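Local coordinates for protein tannase (Lactobacillus plantarum, PDB 3WA7) that probably hydrolyses the galloyl ester bonds of tannins, releasing gallic acid, as a tannase (EC 3.1.1.20) of the alpha/beta-hydrolase fold, at residues F48-Y53 with L102-V107; R293-R297 with D329-S333. All blocks are in the same frame, centred on the assembly; numbering follows the deposited sequence.

Contact 1: F48-Y53 with L102-V107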
# COMPACT_ATOMS: atom_id res chain seq x y z
N PHE A 48 -14.93 -3.58 -15.25
CA PHE A 48 -16.09 -4.37 -14.83
C PHE A 48 -17.19 -3.42 -14.38
O PHE A 48 -16.97 -2.54 -13.55
CB PHE A 48 -15.69 -5.34 -13.72
CG PHE A 48 -14.53 -6.22 -14.10
CD1 PHE A 48 -13.25 -5.92 -13.66
CD2 PHE A 48 -14.73 -7.30 -14.95
CE1 PHE A 48 -12.16 -6.70 -14.06
CE2 PHE A 48 -13.64 -8.09 -15.36
CZ PHE A 48 -12.36 -7.78 -14.91
N VAL A 49 -18.38 -3.63 -14.93
CA VAL A 49 -19.52 -2.76 -14.65
C VAL A 49 -20.78 -3.50 -14.24
O VAL A 49 -21.18 -4.47 -14.89
CB VAL A 49 -19.85 -1.92 -15.91
CG1 VAL A 49 -20.97 -0.93 -15.60
CG2 VAL A 49 -18.60 -1.20 -16.41
N PRO A 50 -21.43 -3.06 -13.15
CA PRO A 50 -22.67 -3.72 -12.73
C PRO A 50 -23.65 -3.66 -13.90
O PRO A 50 -23.78 -2.62 -14.55
CB PRO A 50 -23.12 -2.87 -11.54
CG PRO A 50 -21.80 -2.45 -10.93
CD PRO A 50 -21.00 -2.06 -12.16
N ALA A 51 -24.34 -4.76 -14.17
CA ALA A 51 -25.27 -4.83 -15.28
C ALA A 51 -26.30 -3.70 -15.31
O ALA A 51 -26.70 -3.24 -16.38
CB ALA A 51 -25.99 -6.18 -15.29
N ALA A 52 -26.73 -3.25 -14.13
CA ALA A 52 -27.73 -2.19 -14.05
C ALA A 52 -27.35 -0.92 -14.81
O ALA A 52 -28.22 -0.21 -15.30
CB ALA A 52 -27.99 -1.84 -12.59
N TYR A 53 -26.05 -0.65 -14.91
CA TYR A 53 -25.58 0.55 -15.59
C TYR A 53 -25.67 0.51 -17.11
O TYR A 53 -25.30 1.47 -17.80
CB TYR A 53 -24.16 0.88 -15.11
CG TYR A 53 -24.10 1.06 -13.60
CD1 TYR A 53 -22.88 1.01 -12.91
CD2 TYR A 53 -25.26 1.25 -12.85
CE1 TYR A 53 -22.84 1.13 -11.52
CE2 TYR A 53 -25.23 1.37 -11.46
CZ TYR A 53 -24.01 1.31 -10.80
OH TYR A 53 -24.00 1.40 -9.42
N LEU A 102 -18.79 -5.00 -7.10
CA LEU A 102 -19.80 -4.97 -8.15
C LEU A 102 -21.19 -5.07 -7.53
O LEU A 102 -22.12 -4.38 -7.93
CB LEU A 102 -19.57 -6.12 -9.13
CG LEU A 102 -18.33 -5.96 -10.00
CD1 LEU A 102 -18.04 -7.25 -10.76
CD2 LEU A 102 -18.54 -4.79 -10.97
N LYS A 103 -21.31 -5.94 -6.54
CA LYS A 103 -22.56 -6.15 -5.82
C LYS A 103 -22.97 -4.86 -5.11
O LYS A 103 -24.16 -4.56 -4.97
CB LYS A 103 -22.39 -7.28 -4.80
CG LYS A 103 -23.64 -7.64 -4.02
CD LYS A 103 -23.39 -8.84 -3.12
CE LYS A 103 -24.64 -9.24 -2.35
NZ LYS A 103 -25.08 -8.16 -1.42
N ARG A 104 -21.97 -4.09 -4.68
CA ARG A 104 -22.19 -2.83 -3.98
C ARG A 104 -22.50 -1.67 -4.93
O ARG A 104 -22.82 -0.57 -4.48
CB ARG A 104 -20.95 -2.49 -3.15
CG ARG A 104 -21.16 -1.40 -2.11
CD ARG A 104 -21.84 -1.95 -0.87
NE ARG A 104 -21.80 -0.99 0.23
CZ ARG A 104 -21.82 -1.33 1.52
NH1 ARG A 104 -21.88 -2.61 1.87
NH2 ARG A 104 -21.76 -0.40 2.45
N GLY A 105 -22.39 -1.91 -6.23
CA GLY A 105 -22.68 -0.88 -7.21
C GLY A 105 -21.49 -0.08 -7.71
O GLY A 105 -21.65 0.93 -8.38
N TYR A 106 -20.28 -0.54 -7.39
CA TYR A 106 -19.08 0.17 -7.83
C TYR A 106 -18.62 -0.32 -9.19
O TYR A 106 -18.77 -1.50 -9.52
CB TYR A 106 -17.92 -0.06 -6.87
CG TYR A 106 -18.17 0.28 -5.42
CD1 TYR A 106 -17.36 -0.24 -4.42
CD2 TYR A 106 -19.21 1.13 -5.05
CE1 TYR A 106 -17.57 0.05 -3.08
CE2 TYR A 106 -19.44 1.44 -3.71
CZ TYR A 106 -18.61 0.89 -2.73
OH TYR A 106 -18.83 1.17 -1.40
N VAL A 107 -18.07 0.59 -9.99
CA VAL A 107 -17.50 0.21 -11.27
C VAL A 107 -16.07 -0.12 -10.85
O VAL A 107 -15.53 0.52 -9.94
CB VAL A 107 -17.50 1.39 -12.27
CG1 VAL A 107 -16.53 1.12 -13.41
CG2 VAL A 107 -18.91 1.57 -12.83
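The end of strand 44-50 runs beside the start of strand 107-111, with the CA atoms of V49 and V107 4.9 Å apart, and P50 comes next to the last turn of helix 95-103. This is inside the mixed sheet of the alpha/beta-hydrolase fold, where a helix turns back into a strand antiparallel to 44-50. The pairing continues through the backbone bonds of F48 with V108. The helix ends in a Schellman motif at G105, which has a positive phi of 95°. A side chain there would press on the preceding carbonyl O and on the hydroxyl of Y53.

P50 carries the middle of the contact. Its CG lies 3.5 Å from the buried carbonyl O of Y106 and also touches L102 O. Its CD meets CD2 of L102 at 3.9 Å, the two side chains crossing at a slant. The same methyl of L102 reaches CB of F48. L102 has CG opposite its carbonyl carbon (chi1 -70°), and from there CD2 extends to the strand. CG2 of V107 meets the ring edge of Y53 at CD1, 4.0 Å away. P50 CB lies over one face of that ring, toward its rim. The ring is thus held at edge and face, and its hydroxyl points to the turn: Y53 OH donates to G105 O at 2.6 Å, in the carbonyl plane and on a lone pair, with a C=O...O angle of 119°.

Contact 2: R293-R297 with D329-S333. With SO4 (sulfate ion), chain B.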
# COMPACT_ATOMS: atom_id res chain seq x y z
N ARG A 293 6.19 7.55 21.32
CA ARG A 293 6.11 6.15 21.72
C ARG A 293 4.77 5.90 22.41
O ARG A 293 4.15 4.85 22.22
CB ARG A 293 7.25 5.80 22.68
CG ARG A 293 7.27 4.33 23.07
CD ARG A 293 8.36 4.03 24.09
NE ARG A 293 8.45 2.61 24.41
CZ ARG A 293 9.15 1.72 23.70
NH1 ARG A 293 9.83 2.10 22.63
NH2 ARG A 293 9.16 0.44 24.07
N ASP A 294 4.33 6.88 23.20
CA ASP A 294 3.05 6.78 23.90
C ASP A 294 1.92 6.53 22.91
O ASP A 294 0.99 5.76 23.19
CB ASP A 294 2.74 8.08 24.66
CG ASP A 294 3.53 8.22 25.96
OD1 ASP A 294 4.38 7.35 26.27
OD2 ASP A 294 3.28 9.21 26.68
N VAL A 295 1.99 7.19 21.75
CA VAL A 295 0.96 7.05 20.73
C VAL A 295 0.91 5.62 20.20
O VAL A 295 -0.17 5.05 20.05
CB VAL A 295 1.20 8.03 19.55
CG1 VAL A 295 0.18 7.79 18.44
CG2 VAL A 295 1.10 9.46 20.05
N VAL A 296 2.07 5.04 19.92
CA VAL A 296 2.12 3.67 19.43
C VAL A 296 1.53 2.74 20.49
O VAL A 296 0.72 1.87 20.18
CB VAL A 296 3.56 3.24 19.11
CG1 VAL A 296 3.58 1.80 18.60
CG2 VAL A 296 4.16 4.17 18.07
N ARG A 297 1.95 2.93 21.74
CA ARG A 297 1.45 2.09 22.83
C ARG A 297 -0.07 2.21 22.95
O ARG A 297 -0.78 1.21 23.07
CB ARG A 297 2.09 2.52 24.16
CG ARG A 297 1.67 1.66 25.35
CD ARG A 297 2.17 2.21 26.69
NE ARG A 297 3.61 2.46 26.70
CZ ARG A 297 4.16 3.67 26.67
NH1 ARG A 297 3.38 4.75 26.63
NH2 ARG A 297 5.48 3.80 26.68
N ASP A 329 -3.38 -0.75 30.37
CA ASP A 329 -1.98 -0.44 30.15
C ASP A 329 -1.32 -1.48 29.26
O ASP A 329 -1.90 -2.53 28.97
CB ASP A 329 -1.23 -0.38 31.49
CG ASP A 329 -0.09 0.62 31.47
OD1 ASP A 329 0.46 0.90 30.38
OD2 ASP A 329 0.27 1.13 32.55
N LEU A 330 -0.10 -1.18 28.83
CA LEU A 330 0.64 -2.07 27.96
C LEU A 330 2.14 -1.89 28.09
O LEU A 330 2.64 -0.76 28.08
CB LEU A 330 0.24 -1.85 26.50
CG LEU A 330 1.17 -2.48 25.45
CD1 LEU A 330 1.12 -3.99 25.56
CD2 LEU A 330 0.76 -2.03 24.06
N ASP A 331 2.84 -3.01 28.22
CA ASP A 331 4.29 -3.01 28.26
C ASP A 331 4.60 -3.24 26.78
O ASP A 331 4.59 -4.38 26.31
CB ASP A 331 4.81 -4.20 29.10
CG ASP A 331 6.33 -4.27 29.14
OD1 ASP A 331 6.98 -3.81 28.17
OD2 ASP A 331 6.87 -4.80 30.13
N LEU A 332 4.83 -2.16 26.04
CA LEU A 332 5.08 -2.27 24.60
C LEU A 332 6.26 -3.17 24.25
O LEU A 332 6.17 -3.95 23.30
CB LEU A 332 5.30 -0.87 24.00
CG LEU A 332 5.55 -0.79 22.49
CD1 LEU A 332 4.43 -1.48 21.74
CD2 LEU A 332 5.67 0.67 22.07
N SER A 333 7.35 -3.06 25.00
CA SER A 333 8.52 -3.89 24.73
C SER A 333 8.16 -5.36 24.86
O SER A 333 8.60 -6.19 24.06
CB SER A 333 9.65 -3.54 25.70
OG SER A 333 10.07 -2.20 25.51
S SO4 B . 7.11 0.54 27.29
O1 SO4 B . 5.65 0.32 27.27
O2 SO4 B . 7.79 -0.45 26.45
O3 SO4 B . 7.40 1.90 26.80
O4 SO4 B . 7.59 0.41 28.68
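R293 and R297, one turn apart on helix 291-309, face the start of helix 332-339 across a sulfate ion, probably from the crystallisation liquor. The two guanidinium groups meet it edge-on. R293 NE donates to sulfate O3 at 2.7 Å and R293 NH2 to O2, with a nearly straight angle of 176°. R297 NH2 shares O3, also at 2.7 Å, while R297 NE takes O1. The backbone N atoms of L332 and S333 donate to O1 and O2, and S333 OG adds a third bond to O2. This is an anion site at a helix N-terminus, where the helix dipole probably helps the arginines.

Further out, L332 CD2 lies 3.9 Å above the centre of the R293 guanidinium plane and keeps that face covered. R297 bends at chi3 (-53°), which brings its NE round to the sulfate as its CD passes 3.3 Å from L330 O. D294 steadies the far side: R297 NH1 forms a salt bridge with D294 OD1 at 2.8 Å. A leucine in place of R297 would probably leave sulfate O3 to R293 alone and D294 without its mate. D331 is the N-cap, and its OD1 bonds A334 N.

L330 and L332 also pack on L300, further along helix 291-309. W218 of helix 209-220 touches R293 and V296, and strand 326-330 pairs with strand 320-323 in a two-stranded antiparallel sheet.

Overall arrangement
Contact 1 comes first along the chain and closes before contact 2 opens. Their centres are 43 Å apart and their nearest atoms about 28 Å apart, so they do not touch. They share no helix, strand or sheet. Contact 1 belongs to the large mixed sheet of the alpha/beta-hydrolase fold and joins strands 44-50 and 107-111 at the end of helix 95-103. Contact 2 lies in the long insertion between strands 199-203 and 410-414, where helix 291-309 meets a small hairpin and helix 332-339. One is buried core packing; the other is partly buried and polar. Together they sample the hydrolase core and the added region of the enzyme.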